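Putative hydantoin racemase (Klebsiella pneumoniae subsp. pneumoniae, PDB 3QVL) catalyses the racemisation of allantoin, interconverting its two enantiomers, and probably also that of 5-monosubstituted hydantoins, as a member of the HyuE racemase family. Local coordinates at residues A100-A105 with Y132-H137; H73-A76 with D80-L83; L84-R87 with P93-G96. One frame throughout, in Å; residues are numbered along the deposited sequence.

How the interactions relate
All three contacts are buried. The centre of interaction 2 lies about 6 Å from the centre of the chain, that of interaction 3 about 11 Å and that of interaction 1 about 13 Å. Interactions 2 and 3 share one sheet: strands 72-75 and 94-96 are neighbours in it, and the loop and helix between them supply the other halves. Interaction 1 joins the next helix, 97-108, to the loop after helix 122-132. The chemistry differs accordingly: aliphatic packing in interaction 2, two side-on arginine hydrogen bonds to one strand carbonyl oxygen in interaction 3, sulfur and ring contacts in interaction 1. Interactions 1 and 3 also touch the second subunit.

Interaction 1. Residues A100-A105 with Y132-H137; sequences AAMHMA and YGFHQH
One face of the His-103 imidazole is covered by the edge of the Phe-134 phenyl, with Phe-134 CZ standing 3.5 Å above the His-103 ring plane over its centre. This is an edge-to-face (T-shaped) pair: the ring centroids are 4.8 Å apart and the planes meet at 83°. The phenyl has the carbonyl oxygen of Tyr-132 over one of its own faces, offset toward the rim. At the edge of the Tyr-132 ring, in its plane, sits the sulfur of Met-102, a Met-aromatic contact with SD 5.2 Å from the Tyr-132 centroid. The same SD makes a second, oblique Met-aromatic approach to Phe-134.

The contact joins helix 97-108 to the loop leaving helix 122-132, whose end is marked by a Schellman motif with Gly-133, at positive phi, as its C-prime residue. Phe-134, just beyond that turn, reaches across to helix 97-108. Met-102 has CG anti to its carbonyl carbon (chi1 -69°) and is extended beyond CG, which carries the sulfur out to the tyrosine edge while CB remains against the phenyl.

His-103 is fixed through both ring nitrogens: ND1 is hydrogen-bonded to the backbone oxygen of Glu-99, and NE2 to the hydroxyl of Thr-106 of the second subunit. Its ring also meets His-103 of that subunit, placing the T-shaped pair at a subunit interface. The Tyr-132 hydroxyl has Asp-80 OD2 as partner. Nearest of all in the methionine-phenyl packing are Met-102 CB and Phe-134 CD2, 3.6 Å apart.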
ATOM      1  N   ALA A 100      14.073  15.852  -5.775  1.00 14.34           N
ATOM      2  CA  ALA A 100      15.085  16.363  -4.851  1.00 14.54           C
ATOM      3  C   ALA A 100      14.487  17.023  -3.609  1.00 14.71           C
ATOM      4  O   ALA A 100      14.967  16.797  -2.498  1.00 14.65           O
ATOM      5  CB  ALA A 100      16.015  17.323  -5.567  1.00 14.53           C
ATOM      6  N   ALA A 101      13.443  17.830  -3.803  1.00 14.90           N
ATOM      7  CA  ALA A 101      12.780  18.529  -2.699  1.00 15.21           C
ATOM      8  C   ALA A 101      12.129  17.560  -1.715  1.00 15.48           C
ATOM      9  O   ALA A 101      12.233  17.741  -0.500  1.00 15.44           O
ATOM     10  CB  ALA A 101      11.755  19.521  -3.226  1.00 15.19           C
ATOM     11  N   MET A 102      11.463  16.536  -2.249  1.00 15.84           N
ATOM     12  CA  MET A 102      10.829  15.500  -1.433  1.00 16.33           C
ATOM     13  C   MET A 102      11.867  14.678  -0.671  1.00 16.52           C
ATOM     14  O   MET A 102      11.680  14.379   0.509  1.00 16.57           O
ATOM     15  CB  MET A 102       9.961  14.582  -2.297  1.00 16.39           C
ATOM     16  CG  MET A 102       8.706  15.232  -2.856  1.00 16.89           C
ATOM     17  SD  MET A 102       7.871  14.158  -4.038  1.00 18.08           S
ATOM     18  CE  MET A 102       6.602  15.257  -4.662  1.00 17.69           C
ATOM     19  N   HIS A 103      12.955  14.320  -1.356  1.00 16.82           N
ATOM     20  CA  HIS A 103      14.069  13.590  -0.745  1.00 17.17           C
ATOM     21  C   HIS A 103      14.667  14.353   0.438  1.00 17.24           C
ATOM     22  O   HIS A 103      14.895  13.772   1.502  1.00 17.24           O
ATOM     23  CB  HIS A 103      15.156  13.284  -1.783  1.00 17.28           C
ATOM     24  CG  HIS A 103      14.921  12.023  -2.558  1.00 17.82           C
ATOM     25  ND1 HIS A 103      13.978  11.925  -3.558  1.00 18.45           N
ATOM     26  CD2 HIS A 103      15.521  10.811  -2.490  1.00 18.25           C
ATOM     27  CE1 HIS A 103      13.999  10.704  -4.064  1.00 18.62           C
ATOM     28  NE2 HIS A 103      14.926  10.008  -3.431  1.00 18.61           N
ATOM     29  N   MET A 104      14.906  15.652   0.247  1.00 17.31           N
ATOM     30  CA  MET A 104      15.456  16.512   1.299  1.00 17.45           C
ATOM     31  C   MET A 104      14.497  16.675   2.473  1.00 17.19           C
ATOM     32  O   MET A 104      14.927  16.715   3.628  1.00 17.12           O
ATOM     33  CB  MET A 104      15.830  17.893   0.747  1.00 17.69           C
ATOM     34  CG  MET A 104      16.982  17.918  -0.256  1.00 18.87           C
ATOM     35  SD  MET A 104      18.567  17.332   0.371  1.00 21.83           S
ATOM     36  CE  MET A 104      18.466  15.589  -0.030  1.00 20.95           C
ATOM     37  N   ALA A 105      13.204  16.766   2.168  1.00 16.93           N
ATOM     38  CA  ALA A 105      12.166  16.961   3.181  1.00 16.68           C
ATOM     39  C   ALA A 105      12.115  15.831   4.203  1.00 16.53           C
ATOM     40  O   ALA A 105      11.914  16.077   5.394  1.00 16.50           O
ATOM     41  CB  ALA A 105      10.808  17.143   2.522  1.00 16.68           C
ATOM     42  N   TYR A 132       7.496   8.040  -6.351  1.00 18.11           N
ATOM     43  CA  TYR A 132       8.747   8.146  -5.597  1.00 18.23           C
ATOM     44  C   TYR A 132       8.676   7.449  -4.236  1.00 18.38           C
ATOM     45  O   TYR A 132       9.708   7.176  -3.618  1.00 18.39           O
ATOM     46  CB  TYR A 132       9.165   9.611  -5.420  1.00 18.16           C
ATOM     47  CG  TYR A 132       9.406  10.375  -6.709  1.00 18.03           C
ATOM     48  CD1 TYR A 132       9.855   9.728  -7.863  1.00 18.03           C
ATOM     49  CD2 TYR A 132       9.211  11.755  -6.763  1.00 17.83           C
ATOM     50  CE1 TYR A 132      10.082  10.433  -9.043  1.00 17.79           C
ATOM     51  CE2 TYR A 132       9.438  12.469  -7.936  1.00 17.76           C
ATOM     52  CZ  TYR A 132       9.872  11.802  -9.070  1.00 17.69           C
ATOM     53  OH  TYR A 132      10.099  12.505 -10.230  1.00 17.49           O
ATOM     54  N   GLY A 133       7.455   7.173  -3.779  1.00 18.56           N
ATOM     55  CA  GLY A 133       7.224   6.451  -2.528  1.00 18.87           C
ATOM     56  C   GLY A 133       7.168   7.323  -1.287  1.00 19.11           C
ATOM     57  O   GLY A 133       7.461   6.855  -0.184  1.00 19.14           O
ATOM     58  N   PHE A 134       6.780   8.585  -1.461  1.00 19.28           N
ATOM     59  CA  PHE A 134       6.734   9.541  -0.351  1.00 19.55           C
ATOM     60  C   PHE A 134       5.318   9.927   0.083  1.00 19.58           C
ATOM     61  O   PHE A 134       5.137  10.896   0.826  1.00 19.55           O
ATOM     62  CB  PHE A 134       7.539  10.805  -0.687  1.00 19.64           C
ATOM     63  CG  PHE A 134       9.008  10.559  -0.908  1.00 20.18           C
ATOM     64  CD1 PHE A 134       9.785   9.944   0.072  1.00 20.72           C
ATOM     65  CD2 PHE A 134       9.619  10.965  -2.089  1.00 20.53           C
ATOM     66  CE1 PHE A 134      11.145   9.722  -0.131  1.00 21.08           C
ATOM     67  CE2 PHE A 134      10.977  10.750  -2.302  1.00 20.90           C
ATOM     68  CZ  PHE A 134      11.743  10.127  -1.321  1.00 20.96           C
ATOM     69  N   HIS A 135       4.321   9.165  -0.368  1.00 19.67           N
ATOM     70  CA  HIS A 135       2.917   9.462  -0.065  1.00 19.76           C
ATOM     71  C   HIS A 135       2.630   9.541   1.434  1.00 19.60           C
ATOM     72  O   HIS A 135       1.915  10.439   1.883  1.00 19.60           O
ATOM     73  CB  HIS A 135       1.978   8.450  -0.734  1.00 19.96           C
ATOM     74  CG  HIS A 135       0.528   8.702  -0.454  1.00 20.61           C
ATOM     75  ND1 HIS A 135      -0.195   7.963   0.458  1.00 21.36           N
ATOM     76  CD2 HIS A 135      -0.329   9.624  -0.955  1.00 21.18           C
ATOM     77  CE1 HIS A 135      -1.436   8.413   0.501  1.00 21.44           C
ATOM     78  NE2 HIS A 135      -1.544   9.420  -0.347  1.00 21.59           N
ATOM     79  N   GLN A 136       3.197   8.607   2.198  1.00 19.41           N
ATOM     80  CA  GLN A 136       3.025   8.575   3.651  1.00 19.22           C
ATOM     81  C   GLN A 136       3.749   9.727   4.352  1.00 19.08           C
ATOM     82  O   GLN A 136       3.375  10.122   5.459  1.00 19.11           O
ATOM     83  CB  GLN A 136       3.489   7.231   4.218  1.00 19.28           C
ATOM     84  N   HIS A 137       4.781  10.262   3.699  1.00 18.82           N
ATOM     85  CA  HIS A 137       5.561  11.375   4.242  1.00 18.63           C
ATOM     86  C   HIS A 137       4.955  12.745   3.934  1.00 18.43           C
ATOM     87  O   HIS A 137       5.418  13.761   4.453  1.00 18.41           O
ATOM     88  CB  HIS A 137       7.005  11.315   3.737  1.00 18.68           C
ATOM     89  CG  HIS A 137       7.809  10.205   4.339  1.00 18.92           C
ATOM     90  ND1 HIS A 137       7.691   8.896   3.928  1.00 19.05           N
ATOM     91  CD2 HIS A 137       8.744  10.211   5.318  1.00 19.19           C
ATOM     92  CE1 HIS A 137       8.518   8.142   4.631  1.00 19.17           C
ATOM     93  NE2 HIS A 137       9.168   8.915   5.481  1.00 19.27           N
TER

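Interaction 2. Residues H73-A76 with D80-L83; sequences HVIA and DPGL
A strand-to-helix connection of a beta-alpha-beta unit folds back here on the strand it has just left: the type II beta turn Asp-80 to Leu-83 leads into helix 83-89, with Gly-82 at its N-cap position, and packs on the end of strand 72-75. The intervening loop carries Ser-77 and Phe-78 of the pocket that holds (2,5-dioxoimidazolidin-4-yl)acetic acid, and the Pro-81 side chain is about 7 Å from that ligand. The CG1 branch of Ile-75 lies anti to the carbonyl carbon (chi1 -63°) and extends to CD1, which lies over one face of the turn. There CD1 is 3.6 Å from Leu-83 CA and equally close to Pro-81 O. Ile-75 CD1 and Leu-83 CD1 are 4.0 Å apart. The other branch, CG2, meets the proline ring alongside, 3.8 Å from Pro-81 CD, and the two side chains run past each other in opposite directions.

The turn is closed by a weak backbone bond from Leu-83 N to Asp-80 O. Asp-80 OD1 accepts from Ala-98 N, and OD2 bonds to Glu-99 N and the Tyr-132 hydroxyl. The carboxylate thus ties the turn to the start of helix 97-108, where the first-turn amides would be expected to favour its negative charge. Ile-75 also packs on Val-58 of helix 48-68, Pro-81 on Ala-54 of that helix, and both Ile-75 and Leu-83 on Val-94 of the neighbouring strand 94-96.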
ATOM      1  N   HIS A  73      22.585  16.775 -14.886  1.00 15.55           N
ATOM      2  CA  HIS A  73      21.440  17.566 -15.332  1.00 15.15           C
ATOM      3  C   HIS A  73      20.394  17.717 -14.233  1.00 14.94           C
ATOM      4  O   HIS A  73      20.246  16.846 -13.372  1.00 14.90           O
ATOM      5  CB  HIS A  73      20.774  16.928 -16.555  1.00 15.16           C
ATOM      6  CG  HIS A  73      21.734  16.460 -17.605  1.00 15.05           C
ATOM      7  ND1 HIS A  73      21.988  17.175 -18.755  1.00 14.77           N
ATOM      8  CD2 HIS A  73      22.484  15.335 -17.687  1.00 14.96           C
ATOM      9  CE1 HIS A  73      22.858  16.514 -19.499  1.00 14.89           C
ATOM     10  NE2 HIS A  73      23.178  15.397 -18.871  1.00 14.90           N
ATOM     11  N   VAL A  74      19.668  18.831 -14.282  1.00 14.66           N
ATOM     12  CA  VAL A  74      18.538  19.080 -13.391  1.00 14.41           C
ATOM     13  C   VAL A  74      17.298  19.398 -14.231  1.00 14.31           C
ATOM     14  O   VAL A  74      17.352  20.240 -15.129  1.00 14.23           O
ATOM     15  CB  VAL A  74      18.835  20.243 -12.405  1.00 14.41           C
ATOM     16  CG1 VAL A  74      17.580  20.655 -11.643  1.00 14.21           C
ATOM     17  CG2 VAL A  74      19.941  19.855 -11.427  1.00 14.28           C
ATOM     18  N   ILE A  75      16.192  18.709 -13.947  1.00 14.17           N
ATOM     19  CA  ILE A  75      14.906  19.015 -14.582  1.00 14.14           C
ATOM     20  C   ILE A  75      14.109  19.924 -13.648  1.00 14.19           C
ATOM     21  O   ILE A  75      13.616  19.486 -12.602  1.00 14.08           O
ATOM     22  CB  ILE A  75      14.117  17.735 -14.949  1.00 14.10           C
ATOM     23  CG1 ILE A  75      14.900  16.909 -15.975  1.00 14.05           C
ATOM     24  CG2 ILE A  75      12.731  18.088 -15.493  1.00 14.10           C
ATOM     25  CD1 ILE A  75      14.302  15.550 -16.275  1.00 13.91           C
ATOM     26  N   ALA A  76      13.990  21.190 -14.042  1.00 14.29           N
ATOM     27  CA  ALA A  76      13.543  22.249 -13.138  1.00 14.44           C
ATOM     28  C   ALA A  76      12.063  22.645 -13.205  1.00 14.53           C
ATOM     29  O   ALA A  76      11.725  23.833 -13.182  1.00 14.53           O
ATOM     30  CB  ALA A  76      14.446  23.477 -13.269  1.00 14.44           C
ATOM     31  N   ASP A  80       8.627  17.025 -12.787  1.00 14.08           N
ATOM     32  CA  ASP A  80       9.796  16.273 -13.269  1.00 13.86           C
ATOM     33  C   ASP A  80       9.564  15.621 -14.643  1.00 13.70           C
ATOM     34  O   ASP A  80       9.812  14.423 -14.806  1.00 13.64           O
ATOM     35  CB  ASP A  80      10.233  15.216 -12.239  1.00 13.84           C
ATOM     36  CG  ASP A  80      10.642  15.821 -10.903  1.00 13.90           C
ATOM     37  OD1 ASP A  80      10.794  17.058 -10.809  1.00 13.64           O
ATOM     38  OD2 ASP A  80      10.819  15.046  -9.938  1.00 13.92           O
ATOM     39  N   PRO A  81       9.097  16.408 -15.637  1.00 13.59           N
ATOM     40  CA  PRO A  81       8.723  15.823 -16.925  1.00 13.48           C
ATOM     41  C   PRO A  81       9.905  15.198 -17.660  1.00 13.40           C
ATOM     42  O   PRO A  81      10.981  15.799 -17.746  1.00 13.33           O
ATOM     43  CB  PRO A  81       8.173  17.021 -17.711  1.00 13.47           C
ATOM     44  CG  PRO A  81       8.823  18.199 -17.109  1.00 13.55           C
ATOM     45  CD  PRO A  81       8.968  17.876 -15.652  1.00 13.58           C
ATOM     46  N   GLY A  82       9.691  13.986 -18.164  1.00 13.32           N
ATOM     47  CA  GLY A  82      10.698  13.257 -18.931  1.00 13.29           C
ATOM     48  C   GLY A  82      11.910  12.807 -18.137  1.00 13.22           C
ATOM     49  O   GLY A  82      12.985  12.623 -18.707  1.00 13.16           O
ATOM     50  N   LEU A  83      11.739  12.612 -16.829  1.00 13.16           N
ATOM     51  CA  LEU A  83      12.854  12.256 -15.945  1.00 13.10           C
ATOM     52  C   LEU A  83      13.557  10.962 -16.354  1.00 13.04           C
ATOM     53  O   LEU A  83      14.779  10.942 -16.518  1.00 13.01           O
ATOM     54  CB  LEU A  83      12.405  12.187 -14.477  1.00 13.14           C
ATOM     55  CG  LEU A  83      13.472  11.826 -13.430  1.00 13.29           C
ATOM     56  CD1 LEU A  83      14.540  12.911 -13.302  1.00 13.30           C
ATOM     57  CD2 LEU A  83      12.830  11.546 -12.079  1.00 13.48           C
TER

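Interaction 3. Residues L84-R87 with P93-G96; sequences LAAR and PVIG
This is a buried helix-on-strand contact that pairs aliphatic packing with two side-on arginine hydrogen bonds to one strand carbonyl oxygen, and it lies at an edge of the four-stranded parallel sheet, where helix 83-89 meets strand 94-96, one of the two outermost strands of the sheet within this chain. Arg-87 grips the carbonyl oxygen of Val-94 side-on, with NE and NH2, along one edge of the guanidinium. Arg-87 NE donates to Val-94 O at 2.8 Å with an N-H...O angle of 153°. The second bond, from Arg-87 NH2 to Val-94 O, is 3.0 Å long and more bent, at 142°. Both donors lie in the carbonyl plane, and the oxygen is within 4° of the guanidinium plane, so the two flat groups share nearly one plane and the pair of bonds resists rotation about the end of the side chain.

The arginine chain is extended from CG to NE, which lets its root pack on the same residue that its head binds: Arg-87 CG is 3.8 Å from Val-94 CB. From the preceding residue, Ala-86 CB meets Val-94 CG1 at 3.8 Å, while Val-94 CG2 rests near the Ala-86 carbonyl. Ile-95 CD1 approaches Arg-87 NH2 obliquely at 4.0 Å.

The guanidinium is held further by a salt bridge from NH2 to Glu-99 OE2 and by NH1 bonding to the Thr-106 backbone oxygen of the second subunit. Strand 72-75, helix 83-89 and strand 94-96 together form a beta-alpha-beta crossover, the repeating connection of parallel alpha/beta folds such as the Asp/Glu/hydantoin racemases.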
ATOM      1  N   LEU A  84      12.785   9.891 -16.522  1.00 12.99           N
ATOM      2  CA  LEU A  84      13.353   8.587 -16.866  1.00 12.94           C
ATOM      3  C   LEU A  84      13.844   8.536 -18.312  1.00 12.87           C
ATOM      4  O   LEU A  84      14.826   7.856 -18.616  1.00 12.83           O
ATOM      5  CB  LEU A  84      12.362   7.457 -16.563  1.00 13.07           C
ATOM      6  CG  LEU A  84      11.941   7.295 -15.093  1.00 13.21           C
ATOM      7  CD1 LEU A  84      11.015   6.101 -14.918  1.00 13.58           C
ATOM      8  CD2 LEU A  84      13.149   7.173 -14.165  1.00 13.54           C
ATOM      9  N   ALA A  85      13.158   9.266 -19.191  1.00 12.74           N
ATOM     10  CA  ALA A  85      13.590   9.435 -20.579  1.00 12.72           C
ATOM     11  C   ALA A  85      14.948  10.130 -20.636  1.00 12.70           C
ATOM     12  O   ALA A  85      15.828   9.729 -21.401  1.00 12.68           O
ATOM     13  CB  ALA A  85      12.553  10.223 -21.366  1.00 12.67           C
ATOM     14  N   ALA A  86      15.108  11.164 -19.810  1.00 12.73           N
ATOM     15  CA  ALA A  86      16.357  11.919 -19.713  1.00 12.81           C
ATOM     16  C   ALA A  86      17.498  11.067 -19.164  1.00 12.90           C
ATOM     17  O   ALA A  86      18.638  11.184 -19.616  1.00 12.89           O
ATOM     18  CB  ALA A  86      16.162  13.158 -18.852  1.00 12.79           C
ATOM     19  N   ARG A  87      17.184  10.212 -18.192  1.00 12.99           N
ATOM     20  CA  ARG A  87      18.179   9.322 -17.592  1.00 13.18           C
ATOM     21  C   ARG A  87      18.699   8.279 -18.579  1.00 13.35           C
ATOM     22  O   ARG A  87      19.858   7.868 -18.499  1.00 13.32           O
ATOM     23  CB  ARG A  87      17.628   8.657 -16.330  1.00 13.13           C
ATOM     24  CG  ARG A  87      17.550   9.610 -15.156  1.00 13.06           C
ATOM     25  CD  ARG A  87      17.047   8.946 -13.893  1.00 13.02           C
ATOM     26  NE  ARG A  87      17.027   9.908 -12.795  1.00 12.98           N
ATOM     27  CZ  ARG A  87      16.529   9.677 -11.584  1.00 13.03           C
ATOM     28  NH1 ARG A  87      15.993   8.501 -11.282  1.00 13.23           N
ATOM     29  NH2 ARG A  87      16.569  10.635 -10.669  1.00 12.73           N
ATOM     30  N   PRO A  93      24.152  11.938 -14.171  1.00 15.05           N
ATOM     31  CA  PRO A  93      22.878  11.806 -13.464  1.00 14.84           C
ATOM     32  C   PRO A  93      21.895  12.932 -13.786  1.00 14.60           C
ATOM     33  O   PRO A  93      22.307  14.064 -14.053  1.00 14.52           O
ATOM     34  CB  PRO A  93      23.286  11.866 -11.988  1.00 14.85           C
ATOM     35  CG  PRO A  93      24.602  12.560 -11.981  1.00 15.00           C
ATOM     36  CD  PRO A  93      25.278  12.123 -13.238  1.00 15.04           C
ATOM     37  N   VAL A  94      20.606  12.599 -13.776  1.00 14.32           N
ATOM     38  CA  VAL A  94      19.536  13.569 -13.996  1.00 14.08           C
ATOM     39  C   VAL A  94      18.618  13.567 -12.778  1.00 13.92           C
ATOM     40  O   VAL A  94      18.059  12.528 -12.416  1.00 13.92           O
ATOM     41  CB  VAL A  94      18.714  13.258 -15.272  1.00 14.10           C
ATOM     42  CG1 VAL A  94      17.709  14.368 -15.544  1.00 14.08           C
ATOM     43  CG2 VAL A  94      19.624  13.068 -16.480  1.00 14.00           C
ATOM     44  N   ILE A  95      18.470  14.732 -12.152  1.00 13.73           N
ATOM     45  CA  ILE A  95      17.662  14.871 -10.941  1.00 13.58           C
ATOM     46  C   ILE A  95      16.506  15.843 -11.166  1.00 13.52           C
ATOM     47  O   ILE A  95      16.708  16.967 -11.630  1.00 13.43           O
ATOM     48  CB  ILE A  95      18.518  15.336  -9.722  1.00 13.59           C
ATOM     49  CG1 ILE A  95      19.774  14.463  -9.547  1.00 13.58           C
ATOM     50  CG2 ILE A  95      17.682  15.376  -8.438  1.00 13.58           C
ATOM     51  CD1 ILE A  95      19.506  12.983  -9.267  1.00 13.77           C
ATOM     52  N   GLY A  96      15.293  15.397 -10.845  1.00 13.46           N
ATOM     53  CA  GLY A  96      14.116  16.259 -10.896  1.00 13.42           C
ATOM     54  C   GLY A  96      14.016  17.101  -9.640  1.00 13.44           C
ATOM     55  O   GLY A  96      14.488  16.693  -8.575  1.00 13.41           O
TER